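Local coordinates for putative lipoprotein (Bacteroides thetaiotaomicron, PDB 4Q1Z) that is of unknown function but, as a putative two-domain lipoprotein of the DUF4876 family, is probably attached to a membrane of this gut bacterium, at residues Leu343-Lys348 with Asp376-Gly381; Ile109-Tyr114 with Glu133-Ser138; Thr259-Gly264 with Ala338-Leu343. All blocks are in the same frame, centred on the assembly; numbering follows the deposited sequence.

Interaction 1 of 3, residues Leu343-Lys348 with Asp376-Gly381; sequences LGIARK and DDFERG
The antiparallel pairing of strand 344-347 with 378-380 forms one margin of the large mixed sheet, and A346 with E379 is its hydrogen-bonded pair. A346 N donates to E379 O at 3.0 Å, and E379 N returns a bond to A346 O at 2.7 Å. I345 with R380 and R347 with F378 are the flanking non-hydrogen-bonded pairs, and the short strand axes run at 152°. F378, the first residue beyond helix 374-377, shares one face of the sheet with I345 and R347. I345 CD1 comes obliquely to its ring, 3.9 Å from F378 CD2, while CZ and CE1 of F378 come over one face of the R347 guanidinium. The planes of ring and guanidinium are inclined by 57°, so this is an oblique cover rather than a parallel stack. The R347 chain leaves with CG anti to the backbone N and bends at chi2 and chi3. Its NH2 makes a salt bridge to D377 OD2 at 3.1 Å, reaching the oxygen on its anti side. D370 and D309 also form salt bridges with this guanidinium, and T371 binds D377 OD1. Where the helix gives way to the strand, K348 N donates to D377 O at 2.8 Å. The extended K348 side chain carries NZ to D376 O, 2.7 Å away and 37° out of that carbonyl plane.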
loop_
_atom_site.group_PDB
_atom_site.type_symbol
_atom_site.label_atom_id
_atom_site.label_comp_id
_atom_site.label_asym_id
_atom_site.label_seq_id
_atom_site.Cartn_x
_atom_site.Cartn_y
_atom_site.Cartn_z
ATOM N N LEU A 343 -18.683 -5.423 6.063
ATOM C CA LEU A 343 -17.469 -6.229 5.968
ATOM C C LEU A 343 -16.526 -5.654 4.924
ATOM O O LEU A 343 -16.952 -5.099 3.896
ATOM C CB LEU A 343 -17.786 -7.705 5.643
ATOM C CG LEU A 343 -18.781 -8.450 6.569
ATOM C CD1 LEU A 343 -19.017 -9.864 6.087
ATOM C CD2 LEU A 343 -18.328 -8.458 8.025
ATOM N N GLY A 344 -15.238 -5.797 5.198
ATOM C CA GLY A 344 -14.217 -5.299 4.303
ATOM C C GLY A 344 -13.230 -6.351 3.865
ATOM O O GLY A 344 -13.507 -7.554 3.922
ATOM N N ILE A 345 -12.070 -5.870 3.410
ATOM C CA ILE A 345 -10.952 -6.660 2.908
ATOM C C ILE A 345 -9.671 -6.186 3.634
ATOM O O ILE A 345 -9.510 -5.004 3.943
ATOM C CB ILE A 345 -10.845 -6.589 1.340
ATOM C CG1 ILE A 345 -10.690 -5.134 0.826
ATOM C CG2 ILE A 345 -12.031 -7.334 0.641
ATOM C CD1 ILE A 345 -10.115 -4.962 -0.519
ATOM N N ALA A 346 -8.794 -7.123 3.950
ATOM C CA ALA A 346 -7.567 -6.815 4.656
ATOM C C ALA A 346 -6.390 -7.556 4.003
ATOM O O ALA A 346 -6.496 -8.744 3.731
ATOM C CB ALA A 346 -7.713 -7.193 6.134
ATOM N N ARG A 347 -5.289 -6.854 3.723
ATOM C CA ARG A 347 -4.097 -7.458 3.109
ATOM C C ARG A 347 -3.456 -8.449 4.077
ATOM O O ARG A 347 -3.376 -8.178 5.282
ATOM C CB ARG A 347 -3.106 -6.369 2.707
ATOM C CG ARG A 347 -2.044 -6.781 1.728
ATOM C CD ARG A 347 -1.627 -5.607 0.846
ATOM N NE ARG A 347 -1.376 -6.130 -0.490
ATOM C CZ ARG A 347 -1.738 -5.561 -1.622
ATOM N NH1 ARG A 347 -2.290 -4.361 -1.619
ATOM N NH2 ARG A 347 -1.532 -6.177 -2.770
ATOM N N LYS A 348 -3.051 -9.621 3.543
ATOM C CA LYS A 348 -2.405 -10.704 4.287
ATOM C C LYS A 348 -0.989 -10.334 4.612
ATOM O O LYS A 348 -0.339 -9.651 3.827
ATOM C CB LYS A 348 -2.403 -12.021 3.475
ATOM C CG LYS A 348 -3.759 -12.690 3.320
ATOM C CD LYS A 348 -3.623 -13.891 2.384
ATOM C CE LYS A 348 -4.959 -14.404 1.910
ATOM N NZ LYS A 348 -4.785 -15.399 0.825
ATOM N N ASP A 376 -5.482 -13.413 -4.065
ATOM C CA ASP A 376 -4.477 -14.042 -3.229
ATOM C C ASP A 376 -3.978 -13.184 -2.060
ATOM O O ASP A 376 -3.620 -13.746 -1.016
ATOM C CB ASP A 376 -3.254 -14.430 -4.099
ATOM C CG ASP A 376 -3.495 -15.317 -5.324
ATOM O OD1 ASP A 376 -4.598 -15.931 -5.423
ATOM O OD2 ASP A 376 -2.563 -15.440 -6.164
ATOM N N ASP A 377 -3.889 -11.861 -2.237
ATOM C CA ASP A 377 -3.298 -10.974 -1.228
ATOM C C ASP A 377 -4.261 -10.489 -0.136
ATOM O O ASP A 377 -3.790 -10.003 0.898
ATOM C CB ASP A 377 -2.666 -9.744 -1.916
ATOM C CG ASP A 377 -1.607 -10.048 -2.966
ATOM O OD1 ASP A 377 -1.112 -11.200 -3.002
ATOM O OD2 ASP A 377 -1.307 -9.152 -3.775
ATOM N N PHE A 378 -5.579 -10.615 -0.341
ATOM C CA PHE A 378 -6.531 -10.107 0.630
ATOM C C PHE A 378 -7.414 -11.149 1.286
ATOM O O PHE A 378 -7.985 -12.006 0.610
ATOM C CB PHE A 378 -7.449 -9.062 -0.025
ATOM C CG PHE A 378 -6.759 -7.743 -0.269
ATOM C CD1 PHE A 378 -5.999 -7.539 -1.416
ATOM C CD2 PHE A 378 -6.853 -6.711 0.655
ATOM C CE1 PHE A 378 -5.316 -6.343 -1.611
ATOM C CE2 PHE A 378 -6.199 -5.497 0.440
ATOM C CZ PHE A 378 -5.433 -5.321 -0.690
ATOM N N GLU A 379 -7.594 -11.000 2.606
ATOM C CA GLU A 379 -8.576 -11.731 3.375
ATOM C C GLU A 379 -9.897 -11.033 3.081
ATOM O O GLU A 379 -9.959 -9.799 3.159
ATOM C CB GLU A 379 -8.250 -11.735 4.888
ATOM C CG GLU A 379 -7.167 -12.714 5.312
ATOM C CD GLU A 379 -7.498 -14.190 5.153
ATOM O OE1 GLU A 379 -8.702 -14.538 5.093
ATOM O OE2 GLU A 379 -6.544 -15.002 5.120
ATOM N N ARG A 380 -10.933 -11.807 2.709
ATOM C CA ARG A 380 -12.242 -11.298 2.327
ATOM C C ARG A 380 -13.291 -11.442 3.418
ATOM O O ARG A 380 -13.300 -12.443 4.139
ATOM C CB ARG A 380 -12.728 -12.044 1.092
ATOM C CG ARG A 380 -11.903 -11.785 -0.144
ATOM C CD ARG A 380 -12.487 -12.506 -1.318
ATOM N NE ARG A 380 -12.419 -13.957 -1.156
ATOM C CZ ARG A 380 -11.398 -14.709 -1.551
ATOM N NH1 ARG A 380 -10.332 -14.152 -2.122
ATOM N NH2 ARG A 380 -11.435 -16.023 -1.385
ATOM N N GLY A 381 -14.188 -10.458 3.484
ATOM C CA GLY A 381 -15.303 -10.416 4.422
ATOM C C GLY A 381 -14.928 -10.344 5.888
ATOM O O GLY A 381 -15.595 -10.964 6.715
HETATM O O HOH W 1 -8.108 -15.308 0.295
#

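Interaction 2 of 3, residues Ile109-Tyr114 with Glu133-Ser138; sequences IFKEIY and EIYNNS
K111 and E112 both face E133 in a classic beta bulge, where the antiparallel register of strands 108-114 and 131-136 slips by one residue. E133 O takes K111 N at 2.7 Å and, weakly, E112 N at 3.4 Å; E133 N closes the pair on E112 O. From the bulge the K111 side chain can be followed outward. CB lies 3.5 Å from E133 O and also touches Y135 CB. CG stands anti to the backbone N, and CD then passes obliquely against the Y135 ring, 3.7 Å from Y135 CD1. CE approaches E133 OE2, and a bend at chi4 (-62°) brings NZ to the same oxygen in a salt bridge of 3.2 Å. The ammonium comes from above the carboxylate, 62° out of its plane. K111 and E133 thus run side by side in the same direction, consistent with two buried charges offsetting each other. R388 O is a further acceptor for NZ, and S195 OG binds E133 OE2. Water 2 lies within hydrogen-bonding distance of both E112 OE1 and E133 OE1, and R388 pairs in a salt bridge with E112 OE2. F110 and I134 occupy the other face of the sheet, against strand 265-269. There the I134 CD1 methyl forms a CH-pi contact over the F110 ring, 3.9 Å from the ring centroid and 29° off its normal.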
loop_
_atom_site.group_PDB
_atom_site.type_symbol
_atom_site.label_atom_id
_atom_site.label_comp_id
_atom_site.label_asym_id
_atom_site.label_seq_id
_atom_site.Cartn_x
_atom_site.Cartn_y
_atom_site.Cartn_z
ATOM N N ILE A 109 1.597 0.279 0.148
ATOM C CA ILE A 109 0.443 -0.531 -0.274
ATOM C C ILE A 109 -0.850 -0.229 0.492
ATOM O O ILE A 109 -0.824 0.388 1.565
ATOM C CB ILE A 109 0.787 -2.067 -0.200
ATOM C CG1 ILE A 109 1.449 -2.524 1.131
ATOM C CG2 ILE A 109 1.654 -2.484 -1.378
ATOM C CD1 ILE A 109 0.510 -2.873 2.348
ATOM N N PHE A 110 -1.980 -0.691 -0.088
ATOM C CA PHE A 110 -3.337 -0.676 0.482
ATOM C C PHE A 110 -3.380 -1.792 1.508
ATOM O O PHE A 110 -3.303 -2.964 1.132
ATOM C CB PHE A 110 -4.395 -0.903 -0.624
ATOM C CG PHE A 110 -4.797 0.322 -1.423
ATOM C CD1 PHE A 110 -5.588 1.322 -0.851
ATOM C CD2 PHE A 110 -4.453 0.441 -2.766
ATOM C CE1 PHE A 110 -5.972 2.445 -1.597
ATOM C CE2 PHE A 110 -4.832 1.562 -3.507
ATOM C CZ PHE A 110 -5.584 2.560 -2.918
ATOM N N LYS A 111 -3.413 -1.452 2.790
ATOM C CA LYS A 111 -3.389 -2.455 3.872
ATOM C C LYS A 111 -4.811 -3.038 4.181
ATOM O O LYS A 111 -4.978 -4.243 4.404
ATOM C CB LYS A 111 -2.776 -1.808 5.132
ATOM C CG LYS A 111 -2.506 -2.756 6.276
ATOM C CD LYS A 111 -1.861 -2.011 7.432
ATOM C CE LYS A 111 -2.174 -2.627 8.765
ATOM N NZ LYS A 111 -3.623 -2.607 9.055
ATOM N N GLU A 112 -5.802 -2.146 4.271
ATOM C CA GLU A 112 -7.178 -2.469 4.604
ATOM C C GLU A 112 -8.065 -1.506 3.868
ATOM O O GLU A 112 -7.726 -0.318 3.804
ATOM C CB GLU A 112 -7.389 -2.376 6.135
ATOM C CG GLU A 112 -8.803 -2.713 6.608
ATOM C CD GLU A 112 -8.908 -3.715 7.745
ATOM O OE1 GLU A 112 -7.863 -4.071 8.337
ATOM O OE2 GLU A 112 -10.042 -4.164 8.026
ATOM N N ILE A 113 -9.193 -2.017 3.302
ATOM C CA ILE A 113 -10.196 -1.237 2.565
ATOM C C ILE A 113 -11.621 -1.671 2.982
ATOM O O ILE A 113 -11.930 -2.869 3.005
ATOM C CB ILE A 113 -10.000 -1.347 0.999
ATOM C CG1 ILE A 113 -8.556 -0.963 0.554
ATOM C CG2 ILE A 113 -11.061 -0.516 0.251
ATOM C CD1 ILE A 113 -8.174 -1.286 -0.925
ATOM N N TYR A 114 -12.490 -0.684 3.298
ATOM C CA TYR A 114 -13.889 -0.934 3.642
ATOM C C TYR A 114 -14.743 -0.038 2.758
ATOM O O TYR A 114 -14.572 1.173 2.789
ATOM C CB TYR A 114 -14.124 -0.734 5.135
ATOM C CG TYR A 114 -15.577 -0.739 5.563
ATOM C CD1 TYR A 114 -16.437 -1.777 5.191
ATOM C CD2 TYR A 114 -16.074 0.248 6.406
ATOM C CE1 TYR A 114 -17.762 -1.806 5.623
ATOM C CE2 TYR A 114 -17.396 0.236 6.826
ATOM C CZ TYR A 114 -18.240 -0.783 6.421
ATOM O OH TYR A 114 -19.543 -0.777 6.845
ATOM N N GLU A 133 -6.871 2.326 4.052
ATOM C CA GLU A 133 -5.705 2.411 4.915
ATOM C C GLU A 133 -4.477 2.002 4.107
ATOM O O GLU A 133 -4.420 0.909 3.570
ATOM C CB GLU A 133 -5.892 1.585 6.182
ATOM C CG GLU A 133 -4.712 1.649 7.131
ATOM C CD GLU A 133 -4.896 0.964 8.473
ATOM O OE1 GLU A 133 -6.056 0.802 8.916
ATOM O OE2 GLU A 133 -3.868 0.582 9.079
ATOM N N ILE A 134 -3.537 2.943 3.991
ATOM C CA ILE A 134 -2.255 2.947 3.279
ATOM C C ILE A 134 -1.164 2.683 4.314
ATOM O O ILE A 134 -1.205 3.283 5.375
ATOM C CB ILE A 134 -2.164 4.354 2.587
ATOM C CG1 ILE A 134 -3.059 4.428 1.369
ATOM C CG2 ILE A 134 -0.760 4.858 2.291
ATOM C CD1 ILE A 134 -2.977 3.175 0.532
ATOM N N TYR A 135 -0.223 1.764 4.033
ATOM C CA TYR A 135 0.843 1.370 4.967
ATOM C C TYR A 135 2.236 1.513 4.353
ATOM O O TYR A 135 2.449 1.151 3.192
ATOM C CB TYR A 135 0.607 -0.094 5.408
ATOM C CG TYR A 135 1.579 -0.702 6.412
ATOM C CD1 TYR A 135 1.445 -0.460 7.778
ATOM C CD2 TYR A 135 2.536 -1.636 6.009
ATOM C CE1 TYR A 135 2.295 -1.065 8.711
ATOM C CE2 TYR A 135 3.399 -2.237 6.931
ATOM C CZ TYR A 135 3.263 -1.961 8.283
ATOM O OH TYR A 135 4.097 -2.562 9.202
ATOM N N ASN A 136 3.194 2.020 5.153
ATOM C CA ASN A 136 4.586 2.092 4.735
ATOM C C ASN A 136 5.180 0.730 5.036
ATOM O O ASN A 136 5.477 0.407 6.199
ATOM C CB ASN A 136 5.342 3.229 5.402
ATOM C CG ASN A 136 6.793 3.358 4.966
ATOM O OD1 ASN A 136 7.362 2.489 4.298
ATOM N ND2 ASN A 136 7.430 4.456 5.335
ATOM N N ASN A 137 5.267 -0.100 3.981
ATOM C CA ASN A 137 5.753 -1.483 4.026
ATOM C C ASN A 137 7.286 -1.569 3.748
ATOM O O ASN A 137 7.872 -2.648 3.839
ATOM C CB ASN A 137 4.954 -2.275 2.981
ATOM C CG ASN A 137 4.767 -3.733 3.238
ATOM O OD1 ASN A 137 4.427 -4.174 4.343
ATOM N ND2 ASN A 137 4.918 -4.509 2.186
ATOM N N SER A 138 7.922 -0.412 3.464
ATOM C CA SER A 138 9.324 -0.273 3.093
ATOM C C SER A 138 10.314 -0.141 4.307
ATOM O O SER A 138 9.912 -0.070 5.479
ATOM C CB SER A 138 9.483 0.912 2.139
ATOM O OG SER A 138 9.747 2.153 2.775
HETATM O O HOH W 2 -6.171 -1.978 9.355
#

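Interaction 3 of 3, residues Thr259-Gly264 with Ala338-Leu343; sequences TSVFGG and ATYCGL
Apolar contacts carry most of the meeting between V261 and F262 on one loop and T339 and Y340 on the other. Neither segment contains regular helix or strand, and 193 Å² is buried in all. The T339 CG2 methyl lies among three groups: V261 CG2 at 3.7 Å, the backbone atom V261 O, and the F262 ring. Its position anti to the carbonyl carbon (T339 chi1 65° places OG1 between N and C) turns the methyl toward the V261 loop. V261 also reaches Y340, whose side chain it crosses obliquely: V261 CG2 is 4.0 Å from Y340 CE2, and V261 CG1 is 3.8 Å from Y340 OH. The aromatic component is a CH-pi contact. T339 CG2 sits 3.8 Å from the F262 ring centroid and 27° off the normal, displaced toward the rim nearest F262 CD1 and CE1. Polar contact is indirect, through water 3, which lies 2.8 Å from V261 O and equally far from A338 O. Within its own loop, the type I beta turn S260-G263 is closed by G263 N donating to S260 O, which fixes V261 and F262 at the two central positions. The contact lies near the surface, about 20 Å from the chain centre. It joins the connection between strands 238-245 and 265-269 to the loop entering strand 344-347, whose Y340 and G342 make backbone bonds to C116 and G117 just after strand 108-114.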
loop_
_atom_site.group_PDB
_atom_site.type_symbol
_atom_site.label_atom_id
_atom_site.label_comp_id
_atom_site.label_asym_id
_atom_site.label_seq_id
_atom_site.Cartn_x
_atom_site.Cartn_y
_atom_site.Cartn_z
ATOM N N THR A 259 -17.417 5.548 -3.636
ATOM C CA THR A 259 -16.947 4.534 -4.578
ATOM C C THR A 259 -18.010 3.373 -4.540
ATOM O O THR A 259 -18.815 3.307 -3.618
ATOM C CB THR A 259 -15.479 4.140 -4.297
ATOM O OG1 THR A 259 -15.327 3.498 -3.029
ATOM C CG2 THR A 259 -14.533 5.325 -4.390
ATOM N N SER A 260 -18.069 2.528 -5.576
ATOM C CA SER A 260 -19.038 1.423 -5.687
ATOM C C SER A 260 -19.121 0.558 -4.411
ATOM O O SER A 260 -18.103 0.014 -3.958
ATOM C CB SER A 260 -18.689 0.539 -6.881
ATOM O OG SER A 260 -19.812 -0.200 -7.323
ATOM N N VAL A 261 -20.343 0.441 -3.837
ATOM C CA VAL A 261 -20.621 -0.401 -2.662
ATOM C C VAL A 261 -20.532 -1.904 -3.114
ATOM O O VAL A 261 -20.476 -2.808 -2.275
ATOM C CB VAL A 261 -21.952 -0.041 -1.927
ATOM C CG1 VAL A 261 -21.935 1.403 -1.405
ATOM C CG2 VAL A 261 -23.182 -0.287 -2.803
ATOM N N PHE A 262 -20.442 -2.150 -4.445
ATOM C CA PHE A 262 -20.219 -3.478 -5.018
ATOM C C PHE A 262 -18.736 -3.794 -5.193
ATOM O O PHE A 262 -18.416 -4.833 -5.726
ATOM C CB PHE A 262 -20.862 -3.577 -6.397
ATOM C CG PHE A 262 -22.359 -3.559 -6.422
ATOM C CD1 PHE A 262 -23.091 -4.676 -6.036
ATOM C CD2 PHE A 262 -23.046 -2.439 -6.876
ATOM C CE1 PHE A 262 -24.493 -4.666 -6.075
ATOM C CE2 PHE A 262 -24.446 -2.430 -6.932
ATOM C CZ PHE A 262 -25.161 -3.545 -6.534
ATOM N N GLY A 263 -17.848 -2.886 -4.828
ATOM C CA GLY A 263 -16.420 -3.034 -5.043
ATOM C C GLY A 263 -15.970 -2.112 -6.150
ATOM O O GLY A 263 -16.518 -2.122 -7.264
ATOM N N GLY A 264 -14.993 -1.283 -5.813
ATOM C CA GLY A 264 -14.374 -0.351 -6.746
ATOM C C GLY A 264 -12.977 -0.809 -7.091
ATOM O O GLY A 264 -12.465 -1.746 -6.472
ATOM N N ALA A 338 -21.456 -9.026 -0.919
ATOM C CA ALA A 338 -22.731 -8.368 -0.637
ATOM C C ALA A 338 -22.548 -6.891 -0.398
ATOM O O ALA A 338 -21.458 -6.456 -0.032
ATOM C CB ALA A 338 -23.388 -9.001 0.578
ATOM N N THR A 339 -23.624 -6.119 -0.602
ATOM C CA THR A 339 -23.636 -4.706 -0.290
ATOM C C THR A 339 -24.236 -4.543 1.107
ATOM O O THR A 339 -25.096 -5.336 1.524
ATOM C CB THR A 339 -24.384 -3.877 -1.346
ATOM O OG1 THR A 339 -25.778 -4.208 -1.385
ATOM C CG2 THR A 339 -23.750 -3.966 -2.710
ATOM N N TYR A 340 -23.745 -3.543 1.807
ATOM C CA TYR A 340 -24.248 -3.141 3.097
ATOM C C TYR A 340 -24.227 -4.241 4.122
ATOM O O TYR A 340 -25.158 -4.396 4.858
ATOM C CB TYR A 340 -25.631 -2.514 2.966
ATOM C CG TYR A 340 -25.640 -1.307 2.079
ATOM C CD1 TYR A 340 -25.159 -0.101 2.513
ATOM C CD2 TYR A 340 -26.088 -1.390 0.800
ATOM C CE1 TYR A 340 -25.147 0.995 1.690
ATOM C CE2 TYR A 340 -26.079 -0.303 -0.023
ATOM C CZ TYR A 340 -25.601 0.881 0.427
ATOM O OH TYR A 340 -25.609 1.948 -0.404
ATOM N N CYS A 341 -23.131 -4.981 4.171
ATOM C CA CYS A 341 -22.962 -6.079 5.119
ATOM C C CYS A 341 -21.955 -5.737 6.228
ATOM O O CYS A 341 -21.802 -6.518 7.174
ATOM C CB CYS A 341 -22.608 -7.389 4.415
ATOM S SG CYS A 341 -21.048 -7.366 3.517
ATOM N N GLY A 342 -21.340 -4.557 6.131
ATOM C CA GLY A 342 -20.389 -4.039 7.107
ATOM C C GLY A 342 -19.108 -4.827 7.189
ATOM O O GLY A 342 -18.525 -4.924 8.265
ATOM N N LEU A 343 -18.683 -5.423 6.063
ATOM C CA LEU A 343 -17.469 -6.229 5.968
ATOM C C LEU A 343 -16.526 -5.654 4.924
ATOM O O LEU A 343 -16.952 -5.099 3.896
ATOM C CB LEU A 343 -17.786 -7.705 5.643
ATOM C CG LEU A 343 -18.781 -8.450 6.569
ATOM C CD1 LEU A 343 -19.017 -9.864 6.087
ATOM C CD2 LEU A 343 -18.328 -8.458 8.025
HETATM O O HOH W 3 -20.045 -5.528 -2.208
#

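Overall arrangement
Interactions 1 and 2 belong to one mixed sheet, in which strands 131-136, 108-114, 344-347 and 378-382 lie in that order. Their centres are 11 Å apart, and the probable hydrogen bonds R347 N to K111 O and I345 N to I113 O join them. Interaction 3 lies at the loop end of the same domain, its centre 13 Å from interaction 1 and 19 Å from interaction 2; it shares L343 with the former and touches the latter where Y114 packs on G342. Along the chain, interaction 2 closes first, then 3, then 1. Strands from early in the sequence thus lie inside the margin that the later segments 344-347 and 378-382 form.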